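PDB 4O9D: Rik1-associated factor 1 from Schizosaccharomyces pombe, which helps establish heterochromatin as a component of the Clr4 methyltransferase complex, which methylates histone H3. Local coordinates for residues 40-45 and 386-391; 258-263 and 291-296. All blocks are in the same frame, centred on the assembly; numbering follows the deposited sequence.

Interaction 1: residues 40-45 and 386-391; sequences PLCEKF and GFSEDA. With EDO (1,2-ethanediol), chain C.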
loop_
_atom_site.group_PDB
_atom_site.type_symbol
_atom_site.label_atom_id
_atom_site.label_comp_id
_atom_site.label_asym_id
_atom_site.label_seq_id
_atom_site.Cartn_x
_atom_site.Cartn_y
_atom_site.Cartn_z
ATOM N N PRO A 40 -1.205 14.495 5.826
ATOM C CA PRO A 40 -0.598 15.407 4.840
ATOM C C PRO A 40 0.490 16.288 5.466
ATOM O O PRO A 40 1.576 16.413 4.895
ATOM C CB PRO A 40 -1.778 16.256 4.359
ATOM C CG PRO A 40 -3.003 15.382 4.614
ATOM C CD PRO A 40 -2.679 14.571 5.851
ATOM N N LEU A 41 0.198 16.851 6.642
ATOM C CA LEU A 41 1.111 17.749 7.342
ATOM C C LEU A 41 2.363 17.034 7.827
ATOM O O LEU A 41 3.314 17.680 8.275
ATOM C CB LEU A 41 0.399 18.375 8.546
ATOM C CG LEU A 41 -0.818 19.242 8.230
ATOM C CD1 LEU A 41 -1.614 19.592 9.491
ATOM C CD2 LEU A 41 -0.408 20.502 7.494
ATOM N N CYS A 42 2.363 15.706 7.755
ATOM C CA CYS A 42 3.454 14.896 8.319
ATOM C C CYS A 42 3.665 15.230 9.808
ATOM O O CYS A 42 4.789 15.359 10.279
ATOM C CB CYS A 42 4.749 15.077 7.517
ATOM S SG CYS A 42 6.010 13.788 7.829
ATOM N N GLU A 43 2.556 15.356 10.534
ATOM C CA GLU A 43 2.558 15.617 11.976
ATOM C C GLU A 43 2.173 14.376 12.762
ATOM O O GLU A 43 2.460 14.270 13.959
ATOM C CB GLU A 43 1.574 16.748 12.298
ATOM C CG GLU A 43 2.135 18.123 11.983
ATOM C CD GLU A 43 1.124 19.248 12.113
ATOM O OE1 GLU A 43 1.520 20.405 11.846
ATOM O OE2 GLU A 43 -0.055 18.986 12.462
ATOM N N LYS A 44 1.513 13.435 12.090
ATOM C CA LYS A 44 0.990 12.251 12.759
ATOM C C LYS A 44 1.151 11.079 11.822
ATOM O O LYS A 44 1.270 11.281 10.612
ATOM C CB LYS A 44 -0.489 12.451 13.102
ATOM C CG LYS A 44 -0.744 13.594 14.071
ATOM C CD LYS A 44 -2.202 13.648 14.491
ATOM C CE LYS A 44 -2.409 14.556 15.697
ATOM N NZ LYS A 44 -2.323 13.781 16.972
ATOM N N PHE A 45 1.169 9.867 12.375
ATOM C CA PHE A 45 1.300 8.662 11.571
ATOM C C PHE A 45 0.374 7.605 12.163
ATOM O O PHE A 45 -0.113 7.757 13.280
ATOM C CB PHE A 45 2.753 8.168 11.591
ATOM C CG PHE A 45 3.193 7.689 12.937
ATOM C CD1 PHE A 45 2.995 6.371 13.313
ATOM C CD2 PHE A 45 3.781 8.574 13.849
ATOM C CE1 PHE A 45 3.404 5.918 14.581
ATOM C CE2 PHE A 45 4.190 8.140 15.114
ATOM C CZ PHE A 45 3.999 6.816 15.486
ATOM N N GLY A 386 8.089 2.406 4.045
ATOM C CA GLY A 386 7.504 3.547 3.366
ATOM C C GLY A 386 8.021 4.899 3.818
ATOM O O GLY A 386 8.057 5.190 5.018
ATOM N N PHE A 387 8.397 5.733 2.849
ATOM C CA PHE A 387 8.779 7.122 3.099
ATOM C C PHE A 387 7.558 7.993 3.286
ATOM O O PHE A 387 6.515 7.752 2.673
ATOM C CB PHE A 387 9.496 7.700 1.879
ATOM C CG PHE A 387 10.901 7.195 1.690
ATOM C CD1 PHE A 387 11.930 7.705 2.442
ATOM C CD2 PHE A 387 11.182 6.229 0.739
ATOM C CE1 PHE A 387 13.219 7.259 2.260
ATOM C CE2 PHE A 387 12.480 5.780 0.547
ATOM C CZ PHE A 387 13.490 6.295 1.314
ATOM N N SER A 388 7.689 9.043 4.082
ATOM C CA SER A 388 6.695 10.098 4.053
ATOM C C SER A 388 6.926 10.872 2.764
ATOM O O SER A 388 8.054 10.896 2.228
ATOM C CB SER A 388 6.815 11.013 5.289
ATOM O OG SER A 388 8.107 11.594 5.366
ATOM N N GLU A 389 5.868 11.502 2.269
ATOM C CA GLU A 389 5.947 12.263 1.024
ATOM C C GLU A 389 7.006 13.375 1.065
ATOM O O GLU A 389 7.610 13.690 0.037
ATOM C CB GLU A 389 4.577 12.859 0.664
ATOM C CG GLU A 389 3.635 11.881 0.023
ATOM C CD GLU A 389 2.353 12.548 -0.459
ATOM O OE1 GLU A 389 1.872 12.188 -1.557
ATOM O OE2 GLU A 389 1.832 13.438 0.256
ATOM N N ASP A 390 7.227 13.979 2.234
ATOM C CA ASP A 390 8.230 15.040 2.347
ATOM C C ASP A 390 9.654 14.480 2.594
ATOM O O ASP A 390 10.597 15.234 2.836
ATOM C CB ASP A 390 7.835 16.072 3.421
ATOM C CG ASP A 390 8.095 15.585 4.844
ATOM O OD1 ASP A 390 8.516 14.426 5.014
ATOM O OD2 ASP A 390 7.862 16.360 5.807
ATOM N N ALA A 391 9.800 13.161 2.522
ATOM C CA ALA A 391 11.122 12.527 2.558
ATOM C C ALA A 391 11.796 12.590 3.937
ATOM O O ALA A 391 12.956 12.163 4.095
ATOM C CB ALA A 391 12.033 13.168 1.502
HETATM C C1 EDO C . -2.028 9.908 19.120
HETATM O O1 EDO C . -2.592 11.129 18.624
HETATM C C2 EDO C . -0.774 10.199 19.946
HETATM O O2 EDO C . -1.011 11.219 20.927
#
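A small van der Waals contact between two neighbouring turns joins the first and last blades of the ring, with the thiol of Cys42 set against Ser388 and Asp390. The turn carrying Cys42 links strands 33-38 and 44-49; its partner, a type I turn from Ser388 to Ala391, links strands 382-387 and 393-398. The sulfur of Cys42 extends anti to the backbone N (chi1 -164°) and reaches across to the other turn. There Cys42 SG lies 3.8 Å from Ser388 CB. Cys42 SG is also 3.8 Å from each of OD1 and OD2 of Asp390, and approaches obliquely, well off the plane of the carboxylate. A compact, polarisable thiol suits this place, where a methylene and an acid must both be met.

The fold is a beta-propeller with WD repeats, and these turns sit at the ends of the first strands of adjacent blades. Strand 21-26 is built into the sheet that also holds 382-387, so the circle is closed by strands from both chain ends.

Within the second turn, Ser388 OG donates a hydrogen bond of 2.9 Å to Asp390 OD1, meeting the oxygen nearly along its C-O bond. The positive first torsion of Asp390 (chi1 78°) folds the carboxylate back toward Ser388, and Ser392 OG is a second hydrogen-bond partner of OD1. Putting an alanine at Asp390 would probably leave the hydroxyls of Ser388 and Ser392 without their shared acceptor and open a gap beside the Cys42 sulfur. In 40-45, Lys44 turns its amine to other partners: it forms a salt bridge with Asp66 and a weak hydrogen bond from Lys44 NZ to O1 of an ethanediol molecule, 3.1 Å, which Thr71 also holds.

Interaction 2: residues 258-263 and 291-296; sequences GRVYYL and ILVTSS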
loop_
_atom_site.group_PDB
_atom_site.type_symbol
_atom_site.label_atom_id
_atom_site.label_comp_id
_atom_site.label_asym_id
_atom_site.label_seq_id
_atom_site.Cartn_x
_atom_site.Cartn_y
_atom_site.Cartn_z
ATOM N N GLY A 258 5.091 -13.623 -14.496
ATOM C CA GLY A 258 4.449 -12.375 -14.187
ATOM C C GLY A 258 4.523 -11.376 -15.306
ATOM O O GLY A 258 5.346 -11.459 -16.132
ATOM N N ARG A 259 3.639 -10.415 -15.279
ATOM C CA ARG A 259 3.641 -9.322 -16.250
ATOM C C ARG A 259 3.487 -7.945 -15.601
ATOM O O ARG A 259 2.845 -7.810 -14.557
ATOM C CB ARG A 259 2.548 -9.567 -17.306
ATOM C CG ARG A 259 3.027 -10.568 -18.396
ATOM C CD ARG A 259 1.944 -10.973 -19.362
ATOM N NE ARG A 259 1.543 -9.909 -20.277
ATOM C CZ ARG A 259 2.174 -9.625 -21.407
ATOM N NH1 ARG A 259 3.271 -10.297 -21.733
ATOM N NH2 ARG A 259 1.732 -8.657 -22.198
ATOM N N VAL A 260 4.061 -6.927 -16.235
ATOM C CA VAL A 260 3.849 -5.546 -15.827
ATOM C C VAL A 260 3.386 -4.722 -17.015
ATOM O O VAL A 260 3.985 -4.762 -18.121
ATOM C CB VAL A 260 5.137 -4.871 -15.272
ATOM C CG1 VAL A 260 4.787 -3.491 -14.725
ATOM C CG2 VAL A 260 5.802 -5.735 -14.212
ATOM N N TYR A 261 2.320 -3.961 -16.783
ATOM C CA TYR A 261 1.785 -3.070 -17.800
ATOM C C TYR A 261 2.030 -1.619 -17.465
ATOM O O TYR A 261 1.981 -1.236 -16.291
ATOM C CB TYR A 261 0.276 -3.285 -17.949
ATOM C CG TYR A 261 -0.062 -4.708 -18.263
ATOM C CD1 TYR A 261 -0.097 -5.147 -19.574
ATOM C CD2 TYR A 261 -0.345 -5.615 -17.252
ATOM C CE1 TYR A 261 -0.407 -6.463 -19.879
ATOM C CE2 TYR A 261 -0.650 -6.927 -17.531
ATOM C CZ TYR A 261 -0.682 -7.352 -18.854
ATOM O OH TYR A 261 -0.961 -8.662 -19.158
ATOM N N TYR A 262 2.271 -0.818 -18.505
ATOM C CA TYR A 262 2.382 0.630 -18.372
ATOM C C TYR A 262 1.161 1.217 -19.070
ATOM O O TYR A 262 0.900 0.897 -20.236
ATOM C CB TYR A 262 3.682 1.217 -18.990
ATOM C CG TYR A 262 3.646 2.725 -18.901
ATOM C CD1 TYR A 262 3.955 3.373 -17.711
ATOM C CD2 TYR A 262 3.176 3.501 -19.966
ATOM C CE1 TYR A 262 3.855 4.757 -17.592
ATOM C CE2 TYR A 262 3.074 4.895 -19.859
ATOM C CZ TYR A 262 3.428 5.514 -18.670
ATOM O OH TYR A 262 3.332 6.885 -18.539
ATOM N N LEU A 263 0.394 2.033 -18.352
ATOM C CA LEU A 263 -0.847 2.574 -18.889
ATOM C C LEU A 263 -0.832 4.091 -18.893
ATOM O O LEU A 263 -0.464 4.715 -17.900
ATOM C CB LEU A 263 -2.056 2.075 -18.067
ATOM C CG LEU A 263 -2.255 0.553 -18.040
ATOM C CD1 LEU A 263 -1.720 -0.082 -16.762
ATOM C CD2 LEU A 263 -3.750 0.229 -18.211
ATOM N N ILE A 291 11.036 6.967 -16.570
ATOM C CA ILE A 291 11.574 6.121 -17.628
ATOM C C ILE A 291 11.831 4.666 -17.230
ATOM O O ILE A 291 11.902 3.795 -18.091
ATOM C CB ILE A 291 12.919 6.676 -18.134
ATOM C CG1 ILE A 291 12.737 8.066 -18.723
ATOM C CG2 ILE A 291 13.496 5.767 -19.207
ATOM C CD1 ILE A 291 11.788 8.105 -19.891
ATOM N N LEU A 292 12.011 4.385 -15.944
ATOM C CA LEU A 292 12.286 3.007 -15.553
ATOM C C LEU A 292 11.054 2.394 -14.904
ATOM O O LEU A 292 10.270 3.084 -14.256
ATOM C CB LEU A 292 13.477 2.907 -14.596
ATOM C CG LEU A 292 14.785 3.573 -15.059
ATOM C CD1 LEU A 292 15.853 3.438 -13.990
ATOM C CD2 LEU A 292 15.292 2.982 -16.377
ATOM N N VAL A 293 10.952 1.081 -15.064
ATOM C CA VAL A 293 9.883 0.283 -14.529
ATOM C C VAL A 293 10.505 -0.873 -13.755
ATOM O O VAL A 293 11.546 -1.413 -14.160
ATOM C CB VAL A 293 9.029 -0.238 -15.684
ATOM C CG1 VAL A 293 8.018 -1.252 -15.178
ATOM C CG2 VAL A 293 8.391 0.957 -16.420
ATOM N N THR A 294 9.895 -1.234 -12.622
ATOM C CA THR A 294 10.464 -2.268 -11.752
ATOM C C THR A 294 9.421 -3.308 -11.392
ATOM O O THR A 294 8.234 -3.030 -11.401
ATOM C CB THR A 294 11.004 -1.657 -10.429
ATOM O OG1 THR A 294 9.905 -1.293 -9.566
ATOM C CG2 THR A 294 11.855 -0.445 -10.717
ATOM N N SER A 295 9.886 -4.500 -11.038
ATOM C CA SER A 295 9.016 -5.588 -10.603
ATOM C C SER A 295 9.714 -6.355 -9.471
ATOM O O SER A 295 10.745 -7.016 -9.704
ATOM C CB SER A 295 8.759 -6.540 -11.776
ATOM O OG SER A 295 8.063 -7.693 -11.341
ATOM N N SER A 296 9.190 -6.250 -8.252
ATOM C CA SER A 296 9.826 -6.898 -7.104
ATOM C C SER A 296 8.996 -8.092 -6.684
ATOM O O SER A 296 7.765 -8.000 -6.512
ATOM C CB SER A 296 9.989 -5.949 -5.906
ATOM O OG SER A 296 10.574 -4.707 -6.254
#
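Apolar contacts carry this meeting of two adjacent blades, and Val260 makes all of them from its side. Val260 CG1 touches Val293 CG1 at 4.0 Å. Val260 CG2 lies 3.9 Å from Ser295 CB and a little farther from its OG. With CG1 anti to the backbone N (chi1 -174°), the fork of Val260 is turned so that one methyl faces Val293 and the other Ser295. The valines slide past one another rather than meeting head-on, and the two strands run in roughly opposite directions. Ile281 and Ala284 of strand 281-286 also touch Val260. Branched, compact valines suit such a seam: they favour extended backbone and offer two methyls to the facing sheet. Ser295 is small enough to let the blades come close.

This is the face-to-face packing of sheets found between blades of a beta-propeller. The third strand of one four-stranded blade, 258-264, leans on the second strand of the next, 292-297, which belongs to a WD repeat. The buried hydroxyl of Ser295 is satisfied by a hydrogen bond with Gln278 OE1, while its side chain also touches Trp305. A serine on the second strand, beside a tryptophan on the third and a polar residue ahead of the first, recalls the His, Ser/Thr and Trp positions of the Asp-His-Ser/Thr-Trp tetrad of WD40 repeats, with Gln278 probably standing where the histidine is usual.

Polar interactions within segment 258-263 lie on the face turned from this seam. There Arg259 and Tyr261, two residues apart on one strand, point the same way. Arg259 NE donates to Tyr261 OH over 3.0 Å with an N-H...O angle of 164°, and the hydroxyl lies almost exactly in the guanidinium plane, at its edge. Glu234 also hydrogen-bonds that hydroxyl.

From the N terminus the chain enters the ring through strand 21-26 and soon reaches 40-45, the first half of interaction 1. It then travels round the propeller to 258-263, and after only 27 intervening residues 291-296 closes the short loop of interaction 2. Continuing onward, it arrives at 386-391, which completes the 340-residue loop of interaction 1. The second loop is thus nested wholly inside the first. The two contacts are separate places in the fold: their centres lie 26 Å apart and their nearest atoms about 13 Å. Interaction 2 joins blades consecutive in sequence, whereas interaction 1 joins those that meet where the ring closes.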